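Local atomic coordinates of CBIX (Paracoccus pantotrophus, PDB entry 4CCS), a protein that acts as the terminal enzyme of siroheme biosynthesis in denitrifying bacteria, probably as a chelatase that inserts iron into sirohydrochlorin. Residues 16-27 against 39-47; 115-126 against 171-181. All coordinates share one frame; numbering follows the deposited sequence.

Contact 1: residues 16-27 against 39-47; sequences PAPQQRAIEALA and VRGATLAMP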
# COMPACT_ATOMS: atom_id res chain seq x y z
N PRO A 16 5.06 14.26 -12.81
CA PRO A 16 5.59 13.78 -11.52
C PRO A 16 5.40 14.76 -10.35
O PRO A 16 5.55 14.34 -9.21
CB PRO A 16 7.08 13.53 -11.80
CG PRO A 16 7.40 14.28 -13.02
CD PRO A 16 6.15 14.54 -13.78
N ALA A 17 5.12 16.05 -10.63
CA ALA A 17 5.00 17.06 -9.56
C ALA A 17 3.89 16.75 -8.52
O ALA A 17 4.20 16.76 -7.32
CB ALA A 17 4.85 18.47 -10.13
N PRO A 18 2.63 16.40 -8.93
CA PRO A 18 1.63 16.07 -7.89
C PRO A 18 1.96 14.76 -7.16
O PRO A 18 1.67 14.62 -5.97
CB PRO A 18 0.30 16.02 -8.65
CG PRO A 18 0.65 15.91 -10.09
CD PRO A 18 1.98 16.58 -10.25
N GLN A 19 2.67 13.83 -7.83
CA GLN A 19 3.08 12.56 -7.22
C GLN A 19 4.12 12.84 -6.13
O GLN A 19 4.05 12.27 -5.04
CB GLN A 19 3.65 11.61 -8.28
CG GLN A 19 2.57 11.04 -9.22
CD GLN A 19 3.17 10.14 -10.27
OE1 GLN A 19 3.78 9.13 -9.97
NE2 GLN A 19 2.96 10.46 -11.54
N GLN A 20 5.06 13.76 -6.41
CA GLN A 20 6.10 14.18 -5.45
C GLN A 20 5.48 14.89 -4.25
O GLN A 20 5.84 14.57 -3.12
CB GLN A 20 7.16 15.05 -6.14
CG GLN A 20 8.30 15.55 -5.22
CD GLN A 20 9.17 14.45 -4.65
OE1 GLN A 20 9.30 13.36 -5.22
NE2 GLN A 20 9.89 14.73 -3.57
N ARG A 21 4.53 15.83 -4.50
CA ARG A 21 3.83 16.57 -3.44
C ARG A 21 3.09 15.61 -2.48
O ARG A 21 3.11 15.83 -1.28
CB ARG A 21 2.82 17.58 -4.03
CG ARG A 21 3.47 18.92 -4.37
CD ARG A 21 2.45 19.98 -4.78
NE ARG A 21 1.83 19.68 -6.08
CZ ARG A 21 2.32 20.06 -7.25
NH1 ARG A 21 3.43 20.79 -7.31
NH2 ARG A 21 1.71 19.73 -8.37
N ALA A 22 2.44 14.55 -3.02
CA ALA A 22 1.72 13.55 -2.21
C ALA A 22 2.67 12.80 -1.26
O ALA A 22 2.35 12.61 -0.08
CB ALA A 22 0.97 12.57 -3.11
N ILE A 23 3.84 12.38 -1.76
CA ILE A 23 4.79 11.62 -0.92
C ILE A 23 5.46 12.55 0.11
O ILE A 23 5.71 12.13 1.24
CB ILE A 23 5.79 10.75 -1.74
CG1 ILE A 23 5.06 9.91 -2.83
CG2 ILE A 23 6.59 9.81 -0.82
CD1 ILE A 23 3.72 9.05 -2.33
N GLU A 24 5.69 13.84 -0.26
CA GLU A 24 6.22 14.84 0.67
C GLU A 24 5.21 15.08 1.80
O GLU A 24 5.63 15.14 2.96
CB GLU A 24 6.54 16.16 -0.06
CG GLU A 24 7.79 16.06 -0.92
CD GLU A 24 8.10 17.32 -1.71
OE1 GLU A 24 7.24 18.22 -1.76
OE2 GLU A 24 9.19 17.39 -2.32
N ALA A 25 3.89 15.15 1.46
CA ALA A 25 2.80 15.34 2.43
C ALA A 25 2.75 14.16 3.42
O ALA A 25 2.55 14.38 4.62
CB ALA A 25 1.46 15.49 1.70
N LEU A 26 2.96 12.92 2.92
CA LEU A 26 2.99 11.72 3.76
C LEU A 26 4.22 11.74 4.69
O LEU A 26 4.07 11.54 5.89
CB LEU A 26 2.99 10.43 2.91
CG LEU A 26 3.01 9.11 3.70
CD1 LEU A 26 1.70 8.90 4.47
CD2 LEU A 26 3.27 7.92 2.78
N ALA A 27 5.41 12.04 4.14
CA ALA A 27 6.64 12.11 4.95
C ALA A 27 6.54 13.19 6.03
O ALA A 27 7.09 12.99 7.12
CB ALA A 27 7.84 12.36 4.06
N VAL A 39 13.07 12.90 8.11
CA VAL A 39 12.20 12.16 7.18
C VAL A 39 11.76 13.01 6.00
O VAL A 39 11.17 14.06 6.18
CB VAL A 39 10.97 11.56 7.92
CG1 VAL A 39 10.18 10.61 7.02
CG2 VAL A 39 11.40 10.86 9.21
N ARG A 40 12.02 12.50 4.78
CA ARG A 40 11.61 13.18 3.54
C ARG A 40 10.93 12.17 2.61
O ARG A 40 11.06 10.96 2.83
CB ARG A 40 12.81 13.85 2.85
CG ARG A 40 13.42 15.03 3.63
CD ARG A 40 12.48 16.22 3.75
NE ARG A 40 13.10 17.37 4.43
CZ ARG A 40 13.10 17.57 5.74
NH1 ARG A 40 12.50 16.70 6.56
NH2 ARG A 40 13.68 18.64 6.25
N GLY A 41 10.17 12.66 1.62
CA GLY A 41 9.47 11.78 0.68
C GLY A 41 9.95 11.96 -0.76
O GLY A 41 10.42 13.04 -1.14
N ALA A 42 9.83 10.90 -1.56
CA ALA A 42 10.22 10.91 -2.97
C ALA A 42 9.41 9.94 -3.80
O ALA A 42 9.05 8.85 -3.33
CB ALA A 42 11.71 10.58 -3.11
N THR A 43 9.16 10.32 -5.06
CA THR A 43 8.53 9.43 -6.03
C THR A 43 9.57 9.12 -7.08
O THR A 43 10.27 10.03 -7.53
CB THR A 43 7.25 10.01 -6.66
OG1 THR A 43 6.83 9.07 -7.66
CG2 THR A 43 7.45 11.39 -7.30
N LEU A 44 9.65 7.85 -7.48
CA LEU A 44 10.59 7.43 -8.52
C LEU A 44 10.21 8.00 -9.90
O LEU A 44 11.00 7.88 -10.84
CB LEU A 44 10.77 5.90 -8.54
CG LEU A 44 11.39 5.29 -7.26
CD1 LEU A 44 11.44 3.78 -7.34
CD2 LEU A 44 12.79 5.87 -6.97
N ALA A 45 9.03 8.67 -10.02
CA ALA A 45 8.63 9.34 -11.29
C ALA A 45 9.43 10.65 -11.45
O ALA A 45 9.49 11.20 -12.55
CB ALA A 45 7.13 9.63 -11.30
N MET A 46 10.03 11.15 -10.35
CA MET A 46 10.77 12.40 -10.36
C MET A 46 12.24 12.12 -10.65
O MET A 46 12.84 11.29 -9.94
CB MET A 46 10.57 13.13 -9.00
CG MET A 46 11.07 14.57 -8.98
SD MET A 46 10.23 15.65 -10.17
CE MET A 46 8.76 16.10 -9.26
N PRO A 47 12.84 12.76 -11.70
CA PRO A 47 14.28 12.54 -11.94
C PRO A 47 15.04 13.11 -10.74
O PRO A 47 14.63 14.12 -10.15
CB PRO A 47 14.57 13.32 -13.24
CG PRO A 47 13.34 14.07 -13.57
CD PRO A 47 12.20 13.40 -12.87
O HOH W 1 4.27 8.23 -7.40

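Contact 2: residues 115-126 against 171-181; sequences WPLAGTRLLVAA and LPERAICLPLF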
# COMPACT_ATOMS: atom_id res chain seq x y z
N TRP A 115 -24.23 -2.29 9.40
CA TRP A 115 -24.13 -3.72 9.07
C TRP A 115 -23.28 -4.42 10.12
O TRP A 115 -22.21 -3.90 10.45
CB TRP A 115 -23.45 -3.94 7.70
CG TRP A 115 -24.06 -3.27 6.49
CD1 TRP A 115 -25.36 -2.88 6.32
CD2 TRP A 115 -23.39 -3.01 5.25
NE1 TRP A 115 -25.52 -2.33 5.07
CE2 TRP A 115 -24.33 -2.42 4.38
CE3 TRP A 115 -22.07 -3.20 4.80
CZ2 TRP A 115 -24.00 -2.01 3.08
CZ3 TRP A 115 -21.74 -2.79 3.51
CH2 TRP A 115 -22.69 -2.19 2.68
N PRO A 116 -23.70 -5.62 10.61
CA PRO A 116 -22.85 -6.37 11.54
C PRO A 116 -21.68 -6.96 10.72
O PRO A 116 -21.90 -7.50 9.63
CB PRO A 116 -23.78 -7.45 12.10
CG PRO A 116 -24.81 -7.64 11.06
CD PRO A 116 -25.00 -6.30 10.41
N LEU A 117 -20.45 -6.80 11.22
CA LEU A 117 -19.26 -7.28 10.51
C LEU A 117 -19.33 -8.77 10.18
O LEU A 117 -18.97 -9.15 9.06
CB LEU A 117 -17.98 -6.90 11.28
CG LEU A 117 -16.65 -7.03 10.54
CD1 LEU A 117 -16.68 -6.29 9.20
CD2 LEU A 117 -15.50 -6.51 11.39
N ALA A 118 -19.89 -9.60 11.10
CA ALA A 118 -20.04 -11.04 10.89
C ALA A 118 -20.96 -11.39 9.72
O ALA A 118 -20.81 -12.46 9.14
CB ALA A 118 -20.52 -11.72 12.18
N GLY A 119 -21.89 -10.49 9.36
CA GLY A 119 -22.83 -10.70 8.25
C GLY A 119 -22.42 -9.92 6.97
O GLY A 119 -23.24 -9.78 6.08
N THR A 120 -21.16 -9.43 6.90
CA THR A 120 -20.65 -8.66 5.76
C THR A 120 -19.59 -9.46 5.00
O THR A 120 -18.72 -10.07 5.62
CB THR A 120 -20.14 -7.27 6.23
OG1 THR A 120 -21.17 -6.61 6.95
CG2 THR A 120 -19.71 -6.37 5.07
N ARG A 121 -19.66 -9.43 3.66
CA ARG A 121 -18.73 -10.11 2.77
C ARG A 121 -17.59 -9.12 2.45
O ARG A 121 -17.86 -7.96 2.15
CB ARG A 121 -19.50 -10.52 1.49
CG ARG A 121 -18.70 -11.19 0.41
CD ARG A 121 -18.22 -12.59 0.78
NE ARG A 121 -17.85 -13.38 -0.40
CZ ARG A 121 -16.71 -13.24 -1.06
NH1 ARG A 121 -15.83 -12.32 -0.69
NH2 ARG A 121 -16.47 -13.99 -2.13
N LEU A 122 -16.33 -9.59 2.51
CA LEU A 122 -15.17 -8.75 2.27
C LEU A 122 -14.43 -9.05 0.99
O LEU A 122 -14.22 -10.22 0.66
CB LEU A 122 -14.19 -8.79 3.46
CG LEU A 122 -14.80 -8.44 4.82
CD1 LEU A 122 -13.76 -8.53 5.91
CD2 LEU A 122 -15.47 -7.05 4.79
N LEU A 123 -14.02 -8.00 0.26
CA LEU A 123 -13.23 -8.12 -0.96
C LEU A 123 -11.97 -7.25 -0.88
O LEU A 123 -12.07 -6.02 -0.77
CB LEU A 123 -14.06 -7.78 -2.21
CG LEU A 123 -13.35 -7.91 -3.57
CD1 LEU A 123 -13.04 -9.39 -3.91
CD2 LEU A 123 -14.20 -7.28 -4.65
N VAL A 124 -10.81 -7.88 -0.92
CA VAL A 124 -9.53 -7.19 -0.89
C VAL A 124 -9.13 -7.04 -2.36
O VAL A 124 -8.92 -8.06 -3.04
CB VAL A 124 -8.47 -7.96 -0.06
CG1 VAL A 124 -7.08 -7.35 -0.21
CG2 VAL A 124 -8.87 -8.05 1.42
N ALA A 125 -9.11 -5.80 -2.88
CA ALA A 125 -8.74 -5.55 -4.28
C ALA A 125 -7.30 -5.07 -4.35
O ALA A 125 -6.94 -4.13 -3.66
CB ALA A 125 -9.68 -4.51 -4.89
N ALA A 126 -6.46 -5.71 -5.17
CA ALA A 126 -5.06 -5.34 -5.24
C ALA A 126 -4.52 -5.45 -6.67
O ALA A 126 -5.15 -6.08 -7.52
CB ALA A 126 -4.24 -6.22 -4.29
N LEU A 171 -21.81 -10.90 -5.56
CA LEU A 171 -21.65 -10.69 -4.12
C LEU A 171 -22.92 -9.99 -3.63
O LEU A 171 -23.60 -9.37 -4.45
CB LEU A 171 -20.40 -9.85 -3.79
CG LEU A 171 -19.03 -10.48 -4.13
CD1 LEU A 171 -17.89 -9.55 -3.71
CD2 LEU A 171 -18.84 -11.82 -3.46
N PRO A 172 -23.27 -10.09 -2.32
CA PRO A 172 -24.48 -9.42 -1.83
C PRO A 172 -24.30 -7.90 -1.69
O PRO A 172 -23.20 -7.37 -1.88
CB PRO A 172 -24.73 -10.08 -0.47
CG PRO A 172 -23.41 -10.59 -0.05
CD PRO A 172 -22.75 -11.03 -1.31
N GLU A 173 -25.39 -7.20 -1.34
CA GLU A 173 -25.38 -5.76 -1.11
C GLU A 173 -24.49 -5.42 0.10
O GLU A 173 -23.80 -4.40 0.09
CB GLU A 173 -26.81 -5.29 -0.82
CG GLU A 173 -27.40 -4.45 -1.93
CD GLU A 173 -28.60 -3.67 -1.45
OE1 GLU A 173 -29.68 -4.28 -1.28
OE2 GLU A 173 -28.45 -2.45 -1.17
N ARG A 174 -24.51 -6.29 1.14
CA ARG A 174 -23.70 -6.11 2.36
C ARG A 174 -22.34 -6.69 2.11
O ARG A 174 -22.04 -7.84 2.44
CB ARG A 174 -24.38 -6.71 3.60
CG ARG A 174 -25.51 -5.86 4.13
CD ARG A 174 -26.20 -6.53 5.29
NE ARG A 174 -27.25 -5.67 5.84
CZ ARG A 174 -27.73 -5.77 7.07
NH1 ARG A 174 -27.27 -6.70 7.90
NH2 ARG A 174 -28.67 -4.94 7.49
N ALA A 175 -21.53 -5.89 1.42
CA ALA A 175 -20.17 -6.22 1.03
C ALA A 175 -19.32 -4.96 1.07
O ALA A 175 -19.82 -3.86 0.81
CB ALA A 175 -20.15 -6.83 -0.37
N ILE A 176 -18.04 -5.12 1.43
CA ILE A 176 -17.10 -4.00 1.51
C ILE A 176 -15.86 -4.39 0.72
O ILE A 176 -15.28 -5.46 0.96
CB ILE A 176 -16.72 -3.64 2.98
CG1 ILE A 176 -17.92 -3.13 3.80
CG2 ILE A 176 -15.56 -2.63 3.03
CD1 ILE A 176 -17.73 -3.19 5.31
N CYS A 177 -15.44 -3.50 -0.18
CA CYS A 177 -14.20 -3.64 -0.93
C CYS A 177 -13.15 -2.64 -0.41
O CYS A 177 -13.37 -1.42 -0.41
CB CYS A 177 -14.44 -3.47 -2.43
SG CYS A 177 -12.92 -3.55 -3.41
N LEU A 178 -12.00 -3.17 0.03
CA LEU A 178 -10.86 -2.38 0.48
C LEU A 178 -9.75 -2.47 -0.59
O LEU A 178 -9.23 -3.57 -0.83
CB LEU A 178 -10.34 -2.89 1.84
CG LEU A 178 -9.08 -2.19 2.37
CD1 LEU A 178 -9.32 -0.66 2.58
CD2 LEU A 178 -8.62 -2.85 3.65
N PRO A 179 -9.36 -1.32 -1.21
CA PRO A 179 -8.27 -1.33 -2.20
C PRO A 179 -6.94 -1.38 -1.46
O PRO A 179 -6.60 -0.46 -0.71
CB PRO A 179 -8.45 -0.01 -2.96
CG PRO A 179 -9.88 0.38 -2.73
CD PRO A 179 -10.15 -0.08 -1.31
N LEU A 180 -6.19 -2.46 -1.68
CA LEU A 180 -4.91 -2.65 -1.04
C LEU A 180 -3.82 -2.01 -1.89
O LEU A 180 -3.08 -2.70 -2.59
CB LEU A 180 -4.70 -4.16 -0.76
CG LEU A 180 -3.63 -4.52 0.25
CD1 LEU A 180 -4.13 -4.26 1.67
CD2 LEU A 180 -3.23 -5.99 0.09
N PHE A 181 -3.77 -0.65 -1.86
CA PHE A 181 -2.83 0.18 -2.60
C PHE A 181 -2.13 1.15 -1.62
O PHE A 181 -2.79 1.74 -0.76
CB PHE A 181 -3.55 0.98 -3.70
CG PHE A 181 -4.04 0.13 -4.87
CD1 PHE A 181 -5.22 -0.60 -4.77
CD2 PHE A 181 -3.29 0.05 -6.04
CE1 PHE A 181 -5.64 -1.41 -5.83
CE2 PHE A 181 -3.74 -0.73 -7.12
CZ PHE A 181 -4.91 -1.46 -7.01
O HOH W 2 -23.16 -10.20 3.31

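Contact 1: residues 16-27 against 39-47
In the beta-alpha-beta unit formed by strand 4-9, helix 16-30 and strand 38-43, Q20 and G41 meet where the helix returns over the strand it leads to. The axes of 16-27 and 39-43 approach to 6.3 Å and run nearly antiparallel, at 156°. G41 has no side chain, and its CA lies just 4.5 Å from the CA of E24, so the two backbones come close here.

The polar centre is the carboxamide of Q20. CG lies anti to the backbone N (chi1 180°), and a bend at chi2 turns the amide across the strand backbone. Q20 OE1 accepts from T43 N at 3.0 Å with an N-H...O angle of 153°, the donor tilted somewhat from the carbonyl plane. Q20 NE2 makes a weak bond to G41 O, while its straighter bond runs to E24 OE2 at 3.0 Å, which it meets from above the carboxylate plane. A bond at each end of the amide fixes which end is oxygen.

T43 CG2 lies against the helix backbone, 3.5 Å from Q20 N, and T43 OG1 accepts from A45 N in an ST turn. That hydroxyl also donates to a water 2.7 Å from T43 OG1, and the water donates in turn to Q19 OE1. Past the turn, the folded chain of M46 places M46 CE 3.7 Å from Q20 CB and beside P16. At the other end, A27 CB rests 3.4 Å from G41 N, with V39 CG1 alongside.

Beyond the pair, Q12 N donates to Q19 OE1. Strand 38-43 is at the edge of the parallel sheet in this chain; R40, A42 and L44 form backbone hydrogen bonds with strand 4-9, I23 packs on A9 of that strand, and L44 touches helix 68-80.

Contact 2: residues 115-126 against 171-181
Chi1 of -77° sets R174 CG anti to its carbonyl carbon, and a straight chain as far as NE then carries the aliphatic part across W115, whose own CG is also anti to its carbonyl carbon. The result is a CH-pi contact at the entry to two neighbouring parallel strands, 121-126 and 175-179, the first and third in chain order of a 2-1-3-4 sheet. R174 CG sits 3.5 Å from the centroid of the W115 five-membered ring, 4° off its normal, with the guanidinium tilted 31° from the ring plane. I176 CG1 reaches the edge of the same indole, 3.8 Å from W115 CZ3.

Six backbone hydrogen bonds link the segments, from R121 N to R174 O (3.1 Å) through to L180 N to A125 O (2.7 Å). On one face A125 CB packs 3.7 Å from C177 SG, with L123 CD2 nearby; on the other, L122 and I176 run alongside each other, L122 and L178 touch helix 98-113, and L122 and V124 touch helix 134-146. R121 NH1 is hydrogen-bonded to T154 OG1 of strand 152-157. Over one face of the R121 guanidinium, L171 CD2 stands 3.3 Å above the plane, displaced from the centre of the group.

How the contacts relate
Along the chain contact 1 is complete before contact 2 begins, and the two never touch: their centres are 31 Å apart, on opposite sides of the chain's centre, and their nearest atoms about 9 Å. Each belongs to its own parallel four-stranded sheet, 38-43, 4-9, 57-61 and 87-88 for the first, 152-157, 121-126, 175-179 and 204-205 for the second. Both sheets follow the order 2-1-3-4, consistent with two similar halves of a chelatase fold. Contact 1 is helix-on-strand packing at an outermost strand, whereas contact 2 joins the two inner strands of its sheet. A bound D-malate is about 9 Å from the L122 side chain, near contact 2.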